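Local coordinates for dipeptide Epimerase (Enterococcus faecalis V583, PDB 3JZU), which belongs to the mandelate racemase/muconate lactonizing enzyme family of the enolase superfamily, with a capping N-terminal domain and a TIM-barrel-like C-terminal domain, at residues A[156-161]-A[182-187]; A[262-267]-A[291-296]; A[287-292]-A[316-321]; A[1-6]-A[34-39]. All coordinates share one frame; numbering follows the deposited sequence.

In the fold
Interactions 1, 2 and 3 all belong to the barrel domain, are largely buried and border the bound tyrosine and leucine; interaction 4 lies in the N-terminal domain, its centre about 42 Å from that of interaction 1, and is only partly buried. Interactions 1 and 3 are parallel strand pairs of one sheet, and a salt bridge from K159 to D318 joins them across the barrel interior. Interaction 2 shares G291 and C292 with interaction 3 and replaces regular pairing by one backbone bond, methionine packing and bridging waters, as befits loops at the strand ends. Interaction 4 is antiparallel, with a classic bulge and charged side chains on its outer face.

Interaction 1: A[156-161]-A[182-187]; sequences DTLKIK and FDIKLR. With TYR (tyrosine), chain J; LEU (leucine), chain I.
The methyl CG2 of T157 sits over the centre of one face of the R187 guanidinium, 3.5 Å from R187 CZ. The arginine gets there with its CG between the backbone N and the carbonyl carbon (chi1 50°) and a bend at chi3. Beside it, K185 NZ makes a weak bond to T157 OG1, the stronger partner of this lysine being E212. On the sheet face bearing L158 and L186, these two leucines run side by side, L186 CD2 touching L158 CB at 3.8 Å and also I160 CD1, while L158 CG rests on I184 CG2. Four backbone bonds join the strands in parallel register: K185 N to D156 O, L158 N to K185 O (2.9 Å), R187 N to L158 O, and I160 N to R187 O (2.7 Å). Salt bridges to E212 and D132 fix the guanidinium from outside. Further along the strand the extended chain of K159 carries NZ to the tyrosine O at 3.0 Å, with D318 and E215 as its acidic partners, and K161 NZ bonds the leucine O at 2.9 Å. Strands 157-161 and 185-189, linked through helix 166-180, form a beta-alpha-beta unit of the TIM-like barrel, with lysines directed into the ligand site.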
# COMPACT_ATOMS: atom_id res chain seq x y z
N ASP A 156 0.84 -18.22 2.08
CA ASP A 156 2.00 -18.86 1.46
C ASP A 156 3.15 -17.87 1.24
O ASP A 156 4.23 -18.25 0.81
CB ASP A 156 1.62 -19.50 0.12
CG ASP A 156 0.77 -20.74 0.28
OD1 ASP A 156 1.03 -21.53 1.22
OD2 ASP A 156 -0.16 -20.93 -0.54
N THR A 157 2.90 -16.60 1.52
CA THR A 157 3.93 -15.58 1.40
C THR A 157 3.91 -14.70 2.64
O THR A 157 2.88 -14.13 2.99
CB THR A 157 3.72 -14.68 0.17
OG1 THR A 157 3.70 -15.47 -1.02
CG2 THR A 157 4.85 -13.67 0.08
N LEU A 158 5.06 -14.59 3.31
CA LEU A 158 5.16 -13.78 4.52
C LEU A 158 6.11 -12.61 4.31
O LEU A 158 7.17 -12.77 3.72
CB LEU A 158 5.70 -14.64 5.67
CG LEU A 158 4.94 -15.94 5.98
CD1 LEU A 158 5.70 -16.74 7.03
CD2 LEU A 158 3.53 -15.63 6.46
N LYS A 159 5.73 -11.43 4.79
CA LYS A 159 6.58 -10.25 4.68
C LYS A 159 7.21 -10.06 6.06
O LYS A 159 6.51 -9.81 7.05
CB LYS A 159 5.75 -9.02 4.29
CG LYS A 159 6.55 -7.74 4.20
CD LYS A 159 5.74 -6.62 3.53
CE LYS A 159 6.50 -5.30 3.54
NZ LYS A 159 5.79 -4.20 2.82
N ILE A 160 8.53 -10.19 6.11
CA ILE A 160 9.29 -10.08 7.35
C ILE A 160 9.90 -8.71 7.57
O ILE A 160 10.69 -8.23 6.75
CB ILE A 160 10.46 -11.10 7.38
CG1 ILE A 160 9.93 -12.52 7.18
CG2 ILE A 160 11.21 -10.98 8.70
CD1 ILE A 160 11.06 -13.58 7.12
N LYS A 161 9.54 -8.08 8.68
CA LYS A 161 10.10 -6.78 9.00
C LYS A 161 11.43 -7.02 9.71
O LYS A 161 11.54 -7.91 10.54
CB LYS A 161 9.14 -6.01 9.91
CG LYS A 161 7.89 -5.51 9.19
CD LYS A 161 8.24 -4.40 8.18
CE LYS A 161 7.01 -3.95 7.40
NZ LYS A 161 7.32 -2.85 6.43
N PHE A 182 10.85 -24.41 3.38
CA PHE A 182 11.04 -23.72 2.11
C PHE A 182 9.86 -23.62 1.14
O PHE A 182 10.02 -23.10 0.04
CB PHE A 182 12.24 -24.34 1.38
CG PHE A 182 13.55 -24.08 2.05
CD1 PHE A 182 14.29 -22.94 1.75
CD2 PHE A 182 14.06 -24.98 2.99
CE1 PHE A 182 15.50 -22.68 2.38
CE2 PHE A 182 15.28 -24.73 3.62
CZ PHE A 182 16.00 -23.58 3.32
N ASP A 183 8.70 -24.11 1.52
CA ASP A 183 7.52 -24.05 0.65
C ASP A 183 6.88 -22.67 0.71
O ASP A 183 6.02 -22.34 -0.12
CB ASP A 183 6.48 -25.09 1.05
CG ASP A 183 6.86 -26.50 0.65
OD1 ASP A 183 7.84 -27.05 1.21
OD2 ASP A 183 6.18 -27.07 -0.24
N ILE A 184 7.29 -21.88 1.69
CA ILE A 184 6.75 -20.54 1.89
C ILE A 184 7.65 -19.46 1.29
O ILE A 184 8.87 -19.53 1.40
CB ILE A 184 6.58 -20.25 3.41
CG1 ILE A 184 5.83 -21.40 4.08
CG2 ILE A 184 5.85 -18.93 3.61
CD1 ILE A 184 4.42 -21.63 3.57
N LYS A 185 7.06 -18.45 0.65
CA LYS A 185 7.86 -17.37 0.09
C LYS A 185 8.07 -16.33 1.18
O LYS A 185 7.12 -15.93 1.86
CB LYS A 185 7.18 -16.74 -1.13
CG LYS A 185 7.12 -17.67 -2.33
CD LYS A 185 7.35 -16.96 -3.67
CE LYS A 185 6.15 -16.15 -4.14
NZ LYS A 185 5.98 -14.88 -3.38
N LEU A 186 9.31 -15.91 1.35
CA LEU A 186 9.63 -14.92 2.36
C LEU A 186 10.22 -13.66 1.74
O LEU A 186 11.25 -13.71 1.06
CB LEU A 186 10.64 -15.50 3.36
CG LEU A 186 10.24 -16.71 4.21
CD1 LEU A 186 11.44 -17.16 5.02
CD2 LEU A 186 9.09 -16.36 5.14
N ARG A 187 9.56 -12.52 1.95
CA ARG A 187 10.09 -11.26 1.46
C ARG A 187 10.45 -10.43 2.69
O ARG A 187 9.72 -10.42 3.68
CB ARG A 187 9.06 -10.53 0.58
CG ARG A 187 7.67 -10.38 1.18
CD ARG A 187 6.71 -9.76 0.17
NE ARG A 187 6.52 -10.60 -1.02
CZ ARG A 187 5.37 -10.72 -1.67
NH1 ARG A 187 4.30 -10.06 -1.25
NH2 ARG A 187 5.29 -11.49 -2.74
N TYR J . 3.36 -0.89 5.46
CA TYR J . 4.56 -0.06 5.32
C TYR J . 5.66 -0.70 4.47
O TYR J . 5.32 -1.35 3.46
CB TYR J . 5.13 0.26 6.71
CG TYR J . 4.17 0.99 7.63
CD1 TYR J . 4.07 0.62 8.98
CD2 TYR J . 3.39 2.06 7.18
CE1 TYR J . 3.22 1.30 9.85
CE2 TYR J . 2.54 2.75 8.05
CZ TYR J . 2.46 2.36 9.39
OH TYR J . 1.63 3.04 10.27
OXT TYR J . 6.86 -0.52 4.82
N LEU I . 2.07 -4.24 5.16
CA LEU I . 2.08 -2.92 5.85
C LEU I . 3.42 -2.20 5.69
O LEU I . 4.48 -2.83 5.79
CB LEU I . 1.81 -3.11 7.35
CG LEU I . 0.52 -3.80 7.81
CD1 LEU I . 0.47 -3.84 9.33
CD2 LEU I . -0.68 -3.05 7.26

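Interaction 2: A[262-267]-A[291-296]; sequences NIKLMK and GCMAEE. With TYR (tyrosine), chain J; LEU (leucine), chain I.
A buried loop-to-strand-end contact, with I263 O receiving G291 N at 2.7 Å, joins the end of strand 260-263 and the short helix after it to the loop following strand 287-290. Beyond this bond the packing is mostly aliphatic and sulfur. K264 lays its chain along G291 and C292, CE coming within 3.4 Å of C292 O, and crosses M293 at about a right angle, CD against SD. M266 CB meets M293 CG, and its CG abuts the carboxyl carbon of E296, CD, at 3.4 Å. E296 is itself held from within the loop: M293 N donates to E296 OE2 almost straight (177°), meeting the carboxylate on its anti side across the turn from M293 to E296. These loops lie at the C-terminal ends of barrel strands, where the active site of a TIM barrel is found, and here they line the site of the bound tyrosine and leucine. C292 O accepts the tyrosine N at 2.8 Å, and M293 SD lies near its ring atom CD2. A bend at chi4 (58°) turns K264 NZ onto N262 OD1, 2.7 Å away and above the amide plane; D240 gives this lysine a salt bridge. Two waters tie the segments further, one linking L265 N with G291 O, the other accepting from M266 N and donating to E296 OE2.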
# COMPACT_ATOMS: atom_id res chain seq x y z
N ASN A 262 7.14 -0.69 -4.91
CA ASN A 262 5.97 -0.77 -4.02
C ASN A 262 5.06 0.44 -4.25
O ASN A 262 5.48 1.58 -4.07
CB ASN A 262 6.43 -0.78 -2.55
CG ASN A 262 5.27 -0.89 -1.55
OD1 ASN A 262 4.31 -0.13 -1.62
ND2 ASN A 262 5.37 -1.84 -0.62
N ILE A 263 3.83 0.18 -4.66
CA ILE A 263 2.85 1.25 -4.88
C ILE A 263 1.87 1.36 -3.71
O ILE A 263 1.32 0.35 -3.26
CB ILE A 263 2.00 0.99 -6.14
CG1 ILE A 263 2.88 1.04 -7.40
CG2 ILE A 263 0.90 2.04 -6.25
CD1 ILE A 263 2.14 0.60 -8.66
N LYS A 264 1.65 2.57 -3.21
CA LYS A 264 0.68 2.80 -2.14
C LYS A 264 -0.18 3.99 -2.54
O LYS A 264 0.35 5.03 -2.93
CB LYS A 264 1.36 3.11 -0.80
CG LYS A 264 2.02 1.92 -0.12
CD LYS A 264 2.55 2.31 1.24
CE LYS A 264 3.38 1.20 1.84
NZ LYS A 264 4.51 0.85 0.93
N LEU A 265 -1.50 3.83 -2.47
CA LEU A 265 -2.38 4.94 -2.82
C LEU A 265 -2.14 6.12 -1.89
O LEU A 265 -2.29 7.27 -2.29
CB LEU A 265 -3.86 4.53 -2.75
CG LEU A 265 -4.25 3.36 -3.65
CD1 LEU A 265 -5.74 3.12 -3.57
CD2 LEU A 265 -3.83 3.65 -5.08
N MET A 266 -1.77 5.83 -0.64
CA MET A 266 -1.52 6.90 0.33
C MET A 266 -0.17 7.59 0.13
O MET A 266 0.14 8.58 0.81
CB MET A 266 -1.63 6.37 1.76
CG MET A 266 -3.00 5.80 2.10
SD MET A 266 -4.31 6.98 1.71
CE MET A 266 -5.47 5.92 0.87
N LYS A 267 0.64 7.08 -0.79
CA LYS A 267 1.93 7.72 -1.08
C LYS A 267 1.82 8.59 -2.32
O LYS A 267 2.41 9.66 -2.39
CB LYS A 267 3.05 6.70 -1.34
CG LYS A 267 3.78 6.17 -0.14
CD LYS A 267 5.02 5.37 -0.57
CE LYS A 267 4.65 4.25 -1.55
NZ LYS A 267 5.86 3.48 -1.98
N GLY A 291 0.86 -1.96 -2.01
CA GLY A 291 1.05 -2.01 -0.57
C GLY A 291 0.06 -1.16 0.19
O GLY A 291 -0.94 -0.72 -0.38
N CYS A 292 0.32 -0.91 1.47
CA CYS A 292 -0.60 -0.11 2.28
C CYS A 292 0.01 0.41 3.57
O CYS A 292 1.06 -0.07 4.03
CB CYS A 292 -1.84 -0.94 2.64
SG CYS A 292 -1.47 -2.36 3.71
N MET A 293 -0.67 1.39 4.15
CA MET A 293 -0.28 1.97 5.42
C MET A 293 -1.07 1.18 6.46
O MET A 293 -2.14 0.67 6.15
CB MET A 293 -0.69 3.44 5.48
CG MET A 293 -0.06 4.30 4.40
SD MET A 293 1.74 4.26 4.50
CE MET A 293 2.17 5.63 3.39
N ALA A 294 -0.56 1.08 7.69
CA ALA A 294 -1.28 0.36 8.73
C ALA A 294 -2.53 1.15 9.14
O ALA A 294 -3.50 0.58 9.64
CB ALA A 294 -0.38 0.15 9.95
N GLU A 295 -2.50 2.46 8.89
CA GLU A 295 -3.61 3.35 9.24
C GLU A 295 -4.84 3.29 8.33
O GLU A 295 -5.84 3.97 8.56
CB GLU A 295 -3.10 4.80 9.31
CG GLU A 295 -2.07 5.06 10.40
CD GLU A 295 -0.64 4.76 9.97
OE1 GLU A 295 -0.43 4.03 8.97
OE2 GLU A 295 0.28 5.27 10.65
N GLU A 296 -4.79 2.47 7.28
CA GLU A 296 -5.92 2.38 6.37
C GLU A 296 -6.90 1.30 6.79
O GLU A 296 -6.53 0.36 7.48
CB GLU A 296 -5.45 2.08 4.96
CG GLU A 296 -4.48 3.08 4.40
CD GLU A 296 -4.05 2.68 3.00
OE1 GLU A 296 -4.93 2.62 2.11
OE2 GLU A 296 -2.84 2.39 2.81
N TYR J . 3.36 -0.89 5.46
CA TYR J . 4.56 -0.06 5.32
C TYR J . 5.66 -0.70 4.47
O TYR J . 5.32 -1.35 3.46
CB TYR J . 5.13 0.26 6.71
CG TYR J . 4.17 0.99 7.63
CD1 TYR J . 4.07 0.62 8.98
CD2 TYR J . 3.39 2.06 7.18
CE1 TYR J . 3.22 1.30 9.85
CE2 TYR J . 2.54 2.75 8.05
CZ TYR J . 2.46 2.36 9.39
OH TYR J . 1.63 3.04 10.27
OXT TYR J . 6.86 -0.52 4.82
N LEU I . 2.07 -4.24 5.16
CA LEU I . 2.08 -2.92 5.85
C LEU I . 3.42 -2.20 5.69
O LEU I . 4.48 -2.83 5.79
CB LEU I . 1.81 -3.11 7.35
CG LEU I . 0.52 -3.80 7.81
CD1 LEU I . 0.47 -3.84 9.33
CD2 LEU I . -0.68 -3.05 7.26
O HOH W 1 3.03 -2.15 1.77
O HOH W 2 -2.39 1.42 -1.39
O HOH W 3 -1.72 3.05 0.49

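Interaction 3: A[287-292]-A[316-321]; sequences ECMIGC and RADLDA. With LEU (leucine), chain I.
At the guanidinium of R316 a water lies on the edge, in plane, 2.6 Å from NH1, and bonds weakly to C288 O. The carboxylate of E287 approaches the same group obliquely, the two planes 32° apart, in a long salt bridge; T315 is the closer partner of E287, and E212 that of R316. The carboxylates of D318 and D320 converge on the amino group of the bound leucine, D318 OD2 lying 2.6 Å and D320 OD1 2.8 Å from its N. Two acidic groups around this nitrogen would favour its protonated form, and D318 OD2 also meets K159 and a water that continues to C292 N.

Behind these groups the strands run parallel, I290 N bonding R316 O and I290 O receiving D318 N at 2.8 Å. M289 CG presses on R316 CB at 3.5 Å, and its CE reaches D318 CB because the chain, extended as far as SD, swings out at chi3 (91°). On the other face I290 CG2 lies over A317 CB at 3.6 Å and also touches L319 CD1. L319 CD2 approaches G291 O, while C292 SG packs against A321 CB and comes within 3.4 Å of D318 O in this buried place.

Helix 298-310 connects the two strands as a beta-alpha-beta crossover, its A304 and A308 covering I290 and its I301 touching C292 and A321. Strand 260-263 flanks strand 287-290 in the sheet, and strand 128-135 approaches A317 and D318.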
# COMPACT_ATOMS: atom_id res chain seq x y z
N GLU A 287 8.17 -4.78 -12.40
CA GLU A 287 6.89 -5.21 -11.86
C GLU A 287 6.61 -4.39 -10.60
O GLU A 287 7.53 -3.85 -9.99
CB GLU A 287 6.93 -6.70 -11.52
CG GLU A 287 6.74 -7.58 -12.74
CD GLU A 287 6.81 -9.06 -12.41
OE1 GLU A 287 6.46 -9.45 -11.28
OE2 GLU A 287 7.21 -9.83 -13.31
N CYS A 288 5.34 -4.30 -10.21
CA CYS A 288 4.95 -3.53 -9.02
C CYS A 288 4.19 -4.37 -8.00
O CYS A 288 3.51 -5.32 -8.36
CB CYS A 288 4.05 -2.35 -9.40
SG CYS A 288 4.83 -1.06 -10.42
N MET A 289 4.32 -4.00 -6.73
CA MET A 289 3.59 -4.66 -5.66
C MET A 289 2.71 -3.57 -5.07
O MET A 289 3.16 -2.44 -4.86
CB MET A 289 4.51 -5.19 -4.57
CG MET A 289 3.73 -5.73 -3.36
SD MET A 289 4.78 -6.52 -2.11
CE MET A 289 5.16 -5.18 -1.03
N ILE A 290 1.45 -3.89 -4.81
CA ILE A 290 0.53 -2.92 -4.22
C ILE A 290 0.72 -3.08 -2.71
O ILE A 290 0.77 -4.20 -2.19
CB ILE A 290 -0.93 -3.23 -4.65
CG1 ILE A 290 -1.87 -2.11 -4.19
CG2 ILE A 290 -1.39 -4.58 -4.09
CD1 ILE A 290 -1.62 -0.79 -4.88
N GLY A 291 0.86 -1.96 -2.01
CA GLY A 291 1.05 -2.01 -0.57
C GLY A 291 0.06 -1.16 0.19
O GLY A 291 -0.94 -0.72 -0.38
N CYS A 292 0.32 -0.91 1.47
CA CYS A 292 -0.60 -0.11 2.28
C CYS A 292 0.01 0.41 3.57
O CYS A 292 1.06 -0.07 4.03
CB CYS A 292 -1.84 -0.94 2.64
SG CYS A 292 -1.47 -2.36 3.71
N ARG A 316 2.33 -8.43 -7.26
CA ARG A 316 2.42 -8.80 -5.86
C ARG A 316 1.49 -7.93 -5.05
O ARG A 316 1.11 -6.83 -5.48
CB ARG A 316 3.85 -8.60 -5.35
CG ARG A 316 4.88 -9.56 -5.93
CD ARG A 316 6.24 -9.27 -5.28
NE ARG A 316 7.28 -10.21 -5.69
CZ ARG A 316 7.95 -10.14 -6.83
NH1 ARG A 316 7.70 -9.18 -7.71
NH2 ARG A 316 8.90 -11.04 -7.10
N ALA A 317 1.11 -8.41 -3.87
CA ALA A 317 0.23 -7.64 -3.01
C ALA A 317 0.57 -7.78 -1.54
O ALA A 317 0.90 -8.86 -1.05
CB ALA A 317 -1.22 -8.04 -3.24
N ASP A 318 0.49 -6.65 -0.83
CA ASP A 318 0.74 -6.58 0.60
C ASP A 318 -0.37 -5.67 1.12
O ASP A 318 -0.14 -4.49 1.42
CB ASP A 318 2.13 -5.97 0.86
CG ASP A 318 2.41 -5.74 2.34
OD1 ASP A 318 2.16 -6.66 3.14
OD2 ASP A 318 2.89 -4.64 2.71
N LEU A 319 -1.58 -6.22 1.19
CA LEU A 319 -2.77 -5.49 1.65
C LEU A 319 -3.31 -6.22 2.87
O LEU A 319 -4.30 -6.96 2.79
CB LEU A 319 -3.82 -5.47 0.54
CG LEU A 319 -3.30 -4.88 -0.77
CD1 LEU A 319 -4.35 -4.98 -1.88
CD2 LEU A 319 -2.90 -3.44 -0.52
N ASP A 320 -2.66 -5.98 4.01
CA ASP A 320 -3.00 -6.63 5.26
C ASP A 320 -3.41 -5.68 6.38
O ASP A 320 -3.47 -6.07 7.54
CB ASP A 320 -1.80 -7.50 5.71
CG ASP A 320 -0.49 -6.71 5.78
OD1 ASP A 320 -0.44 -5.56 5.28
OD2 ASP A 320 0.51 -7.24 6.32
N ALA A 321 -3.71 -4.43 6.05
CA ALA A 321 -4.10 -3.49 7.10
C ALA A 321 -5.38 -3.88 7.83
O ALA A 321 -5.48 -3.67 9.05
CB ALA A 321 -4.23 -2.08 6.52
N LEU I . 2.07 -4.24 5.16
CA LEU I . 2.08 -2.92 5.85
C LEU I . 3.42 -2.20 5.69
O LEU I . 4.48 -2.83 5.79
CB LEU I . 1.81 -3.11 7.35
CG LEU I . 0.52 -3.80 7.81
CD1 LEU I . 0.47 -3.84 9.33
CD2 LEU I . -0.68 -3.05 7.26
O HOH W 4 5.75 -7.44 -7.95
O HOH W 1 3.03 -2.15 1.77

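Interaction 4: A[1-6]-A[34-39]; sequences MKIKQV and VEIETE
A classic beta bulge interrupts the antiparallel hairpin of strands 3-21 and 24-38, where K4 and Q5 both face E37 and the register shifts by one. E37 O accepts two backbone donors, K4 N at 2.6 Å in the carbonyl plane and Q5 N at 3.2 Å, tilted from it. E37 N returns a bond to Q5 O, nearly straight at 173°, and beyond the bulge E39 N bonds K2 O at 2.9 Å.

The side chains of Q5 and E37 lie alongside each other, pointing the same way with their amide and carboxylate planes 26° apart; NE2 and OE1 come close, but at a poor angle for bonding. K4, its CG anti to the backbone N (chi1 175°) and its chain extended, is crossed at about a right angle by E39, whose OE1 lies 3.5 Å from K4 CG. K4 NZ makes no contact with the carboxylates of E37 and E39, but both are near enough that their negative charge probably favours the ammonium there.

Apolar groups meet on the face of V6 and I36: V6 CG1 touches V34 CG1 at 3.6 Å, and I36 CG2 packs on I3 CG2 at 3.7 Å. M1 CE presses tightly on T38 CG2.

Helix 96-114 covers this side, with A101 against V34, A105 and L109 against I36 and K113 against M1. Strand 43-48 continues the three-stranded sheet beyond strand 24-38.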
# COMPACT_ATOMS: atom_id res chain seq x y z
N MET A 1 -22.84 13.51 -14.69
CA MET A 1 -23.22 13.62 -13.26
C MET A 1 -22.43 14.75 -12.61
O MET A 1 -21.44 15.22 -13.17
CB MET A 1 -22.95 12.29 -12.54
CG MET A 1 -21.49 11.95 -12.33
SD MET A 1 -21.18 10.19 -12.05
CE MET A 1 -21.90 9.94 -10.48
N LYS A 2 -22.88 15.22 -11.45
CA LYS A 2 -22.20 16.32 -10.78
C LYS A 2 -22.12 16.10 -9.28
O LYS A 2 -23.06 15.62 -8.66
CB LYS A 2 -22.95 17.64 -11.01
CG LYS A 2 -23.14 18.04 -12.46
CD LYS A 2 -23.74 19.45 -12.54
CE LYS A 2 -24.22 19.79 -13.95
NZ LYS A 2 -23.14 19.66 -14.98
N ILE A 3 -20.97 16.46 -8.71
CA ILE A 3 -20.78 16.33 -7.27
C ILE A 3 -21.65 17.39 -6.62
O ILE A 3 -21.58 18.56 -6.98
CB ILE A 3 -19.30 16.58 -6.88
CG1 ILE A 3 -18.42 15.45 -7.39
CG2 ILE A 3 -19.19 16.73 -5.36
CD1 ILE A 3 -16.93 15.65 -7.10
N LYS A 4 -22.46 16.96 -5.65
CA LYS A 4 -23.38 17.83 -4.92
C LYS A 4 -22.76 18.35 -3.63
O LYS A 4 -22.79 19.55 -3.35
CB LYS A 4 -24.66 17.04 -4.61
CG LYS A 4 -25.69 17.76 -3.75
CD LYS A 4 -26.87 16.82 -3.46
CE LYS A 4 -27.92 17.49 -2.58
NZ LYS A 4 -29.09 16.59 -2.40
N GLN A 5 -22.20 17.44 -2.84
CA GLN A 5 -21.55 17.79 -1.59
C GLN A 5 -20.48 16.77 -1.22
O GLN A 5 -20.46 15.64 -1.73
CB GLN A 5 -22.59 17.90 -0.47
CG GLN A 5 -23.53 16.70 -0.34
CD GLN A 5 -24.84 17.06 0.37
OE1 GLN A 5 -24.84 17.53 1.51
NE2 GLN A 5 -25.96 16.83 -0.30
N VAL A 6 -19.56 17.18 -0.35
CA VAL A 6 -18.47 16.33 0.08
C VAL A 6 -18.41 16.36 1.60
O VAL A 6 -18.27 17.43 2.19
CB VAL A 6 -17.13 16.83 -0.47
CG1 VAL A 6 -16.00 16.02 0.14
CG2 VAL A 6 -17.12 16.74 -1.99
N VAL A 34 -14.16 9.92 3.61
CA VAL A 34 -14.94 10.89 2.84
C VAL A 34 -16.09 10.23 2.09
O VAL A 34 -15.99 9.08 1.67
CB VAL A 34 -14.06 11.61 1.78
CG1 VAL A 34 -14.83 12.80 1.20
CG2 VAL A 34 -12.77 12.08 2.39
N GLU A 35 -17.17 10.99 1.93
CA GLU A 35 -18.35 10.54 1.19
C GLU A 35 -18.69 11.66 0.21
O GLU A 35 -18.99 12.78 0.61
CB GLU A 35 -19.55 10.32 2.12
CG GLU A 35 -19.39 9.21 3.13
CD GLU A 35 -20.69 8.87 3.85
OE1 GLU A 35 -20.65 8.09 4.83
OE2 GLU A 35 -21.75 9.38 3.43
N ILE A 36 -18.62 11.35 -1.08
CA ILE A 36 -18.93 12.33 -2.12
C ILE A 36 -20.30 11.98 -2.68
O ILE A 36 -20.53 10.85 -3.12
CB ILE A 36 -17.88 12.29 -3.27
CG1 ILE A 36 -16.49 12.63 -2.71
CG2 ILE A 36 -18.29 13.24 -4.38
CD1 ILE A 36 -15.41 12.84 -3.76
N GLU A 37 -21.22 12.93 -2.65
CA GLU A 37 -22.56 12.68 -3.16
C GLU A 37 -22.82 13.50 -4.40
O GLU A 37 -22.42 14.67 -4.47
CB GLU A 37 -23.60 13.00 -2.08
CG GLU A 37 -25.05 13.02 -2.57
CD GLU A 37 -26.05 13.05 -1.42
OE1 GLU A 37 -25.74 13.67 -0.38
OE2 GLU A 37 -27.14 12.47 -1.56
N THR A 38 -23.49 12.89 -5.37
CA THR A 38 -23.81 13.56 -6.62
C THR A 38 -25.25 14.07 -6.54
O THR A 38 -26.01 13.64 -5.67
CB THR A 38 -23.69 12.60 -7.83
OG1 THR A 38 -24.58 11.49 -7.65
CG2 THR A 38 -22.26 12.07 -7.97
N GLU A 39 -25.61 14.98 -7.42
CA GLU A 39 -26.96 15.53 -7.40
C GLU A 39 -28.01 14.43 -7.57
O GLU A 39 -29.07 14.49 -6.97
CB GLU A 39 -27.12 16.59 -8.49
CG GLU A 39 -26.22 17.82 -8.36
CD GLU A 39 -26.56 18.69 -7.17
OE1 GLU A 39 -27.64 18.50 -6.57
OE2 GLU A 39 -25.75 19.57 -6.84